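Local coordinates for ketosynthase (Streptomyces sp. MSC090213JE08, PDB 6KXF), which works with its chain length factor as the ishigamide ketosynthase, probably condensing an acyl chain with malonyl-ACP to give a 3-oxoacyl-ACP and carbon dioxide, at the interface of chains A and B. Numbering follows the deposited sequence. Chains: chain A, Ketosynthase; chain B, Ketosynthase.

The interface of chains A and B. Residues chain A 169, 207, 270, 395; chain B 149-150, 153, 155.
B:Asn155 reaches across to the backbone of A:Phe395, illustrating how a weak polar contact can accompany apolar packing where a ketosynthase meets its chain length factor. CB is the turning point: chi1 of 60° places CG between the backbone N and the carbonyl carbon, 4.0 Å from O of A:Phe395, before the amide forks. The methyl of A:Ala169 lies to the flank of OD1, 4.2 Å from it at CB, a distant contact. ND2 donates a weak, bent hydrogen bond to the carbonyl O of A:Phe395, at 3.1 Å with 131° at the hydrogen. With the amide cut back to an alanine, the A:Phe395 carbonyl would probably lose this weak donor.

The ring of A:Phe395, by its place in the family likely the gatekeeper phenylalanine, is met differently: the hydroxyl OG of B:Ser153 lies in the ring plane at its edge, 3.9 Å from CD2. Within chain A, CB of A:Thr270 lies over one face, toward the rim, while its methyl CG2 touches CB of B:Pro150 at 4.0 Å. The CG2 branch of B:Ile149 packs between both methyls of A:Leu207, 3.7 Å from CG, the two side chains crossing at a slant.

Chain A contributes helix 202-210, the 3-10 helices 169-171 and 395-397, and the loop carrying A:Thr270; chain B contributes helix 149-152 and the following loop, where B:Asn155 lies near A:Ala169, just before the family's nucleophilic cysteine, probably beside the active site.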
ATOM      1  N   ALA A 169      -2.838  -0.493  -2.838  1.00 42.10           N
ATOM      2  CA  ALA A 169      -4.170  -0.052  -3.185  1.00 40.42           C
ATOM      3  C   ALA A 169      -4.887  -1.154  -3.980  1.00 41.46           C
ATOM      4  O   ALA A 169      -5.034  -2.268  -3.506  1.00 38.63           O
ATOM      5  CB  ALA A 169      -4.067   1.273  -3.910  1.00 42.44           C
ATOM      6  N   LEU A 207     -14.342  10.097  -3.583  1.00 44.51           N
ATOM      7  CA  LEU A 207     -13.210  10.057  -4.493  1.00 45.79           C
ATOM      8  C   LEU A 207     -13.708   9.696  -5.898  1.00 51.82           C
ATOM      9  O   LEU A 207     -13.456  10.430  -6.895  1.00 46.66           O
ATOM     10  CB  LEU A 207     -12.195   9.020  -4.000  1.00 48.00           C
ATOM     11  CG  LEU A 207     -10.812   9.019  -4.660  1.00 45.43           C
ATOM     12  CD1 LEU A 207      -9.795   8.340  -3.752  1.00 50.42           C
ATOM     13  CD2 LEU A 207     -10.803   8.332  -6.026  1.00 46.82           C
ATOM     14  N   THR A 270      -2.543   8.222 -12.126  1.00 46.81           N
ATOM     15  CA  THR A 270      -3.874   7.659 -12.014  1.00 46.86           C
ATOM     16  C   THR A 270      -4.270   6.838 -13.252  1.00 53.12           C
ATOM     17  O   THR A 270      -5.067   5.909 -13.129  1.00 41.96           O
ATOM     18  CB  THR A 270      -4.931   8.731 -11.704  1.00 51.99           C
ATOM     19  OG1 THR A 270      -5.118   9.575 -12.846  1.00 57.22           O
ATOM     20  CG2 THR A 270      -4.597   9.528 -10.458  1.00 50.63           C
ATOM     21  N   PHE A 395      -3.603   2.898  -9.031  1.00 40.64           N
ATOM     22  CA  PHE A 395      -2.931   4.169  -9.151  1.00 44.35           C
ATOM     23  C   PHE A 395      -1.442   3.972  -8.856  1.00 44.84           C
ATOM     24  O   PHE A 395      -1.028   2.896  -8.362  1.00 40.36           O
ATOM     25  CB  PHE A 395      -3.564   5.211  -8.226  1.00 47.29           C
ATOM     26  CG  PHE A 395      -4.980   5.604  -8.568  1.00 46.77           C
ATOM     27  CD1 PHE A 395      -5.578   5.226  -9.767  1.00 50.44           C
ATOM     28  CD2 PHE A 395      -5.720   6.383  -7.692  1.00 49.96           C
ATOM     29  CE1 PHE A 395      -6.884   5.581 -10.056  1.00 48.91           C
ATOM     30  CE2 PHE A 395      -7.011   6.779  -8.006  1.00 53.20           C
ATOM     31  CZ  PHE A 395      -7.590   6.382  -9.190  1.00 52.54           C
TER
ATOM     32  N   ILE B 149      -6.155  14.334  -4.846  1.00 50.84           N
ATOM     33  CA  ILE B 149      -6.588  12.937  -4.703  1.00 49.07           C
ATOM     34  C   ILE B 149      -5.436  11.977  -4.961  1.00 46.04           C
ATOM     35  O   ILE B 149      -5.223  11.079  -4.159  1.00 48.22           O
ATOM     36  CB  ILE B 149      -7.832  12.640  -5.560  1.00 50.59           C
ATOM     37  CG1 ILE B 149      -9.071  13.210  -4.867  1.00 54.75           C
ATOM     38  CG2 ILE B 149      -7.968  11.146  -5.850  1.00 55.69           C
ATOM     39  CD1 ILE B 149     -10.241  13.480  -5.799  1.00 56.32           C
ATOM     40  N   PRO B 150      -4.667  12.097  -6.063  1.00 50.85           N
ATOM     41  CA  PRO B 150      -3.580  11.152  -6.315  1.00 48.45           C
ATOM     42  C   PRO B 150      -2.560  11.086  -5.164  1.00 52.11           C
ATOM     43  O   PRO B 150      -2.024   9.995  -4.857  1.00 49.74           O
ATOM     44  CB  PRO B 150      -2.876  11.669  -7.568  1.00 53.97           C
ATOM     45  CG  PRO B 150      -3.796  12.752  -8.160  1.00 53.28           C
ATOM     46  CD  PRO B 150      -4.832  13.102  -7.122  1.00 53.60           C
ATOM     47  N   SER B 153      -3.128   8.584  -2.063  1.00 43.37           N
ATOM     48  CA  SER B 153      -2.882   7.151  -2.122  1.00 49.42           C
ATOM     49  C   SER B 153      -1.680   6.815  -1.253  1.00 46.63           C
ATOM     50  O   SER B 153      -0.653   7.486  -1.328  1.00 41.89           O
ATOM     51  CB  SER B 153      -2.618   6.660  -3.528  1.00 50.12           C
ATOM     52  OG  SER B 153      -3.742   6.902  -4.327  1.00 55.19           O
ATOM     53  N   ASN B 155       0.232   4.439  -1.776  1.00 38.86           N
ATOM     54  CA  ASN B 155       1.374   4.112  -2.618  1.00 38.98           C
ATOM     55  C   ASN B 155       1.896   5.301  -3.478  1.00 42.43           C
ATOM     56  O   ASN B 155       2.747   5.075  -4.320  1.00 44.41           O
ATOM     57  CB  ASN B 155       1.108   2.902  -3.512  1.00 39.01           C
ATOM     58  CG  ASN B 155      -0.059   3.077  -4.450  1.00 39.22           C
ATOM     59  OD1 ASN B 155      -0.882   3.974  -4.269  1.00 43.11           O
ATOM     60  ND2 ASN B 155      -0.152   2.188  -5.431  1.00 39.16           N
TER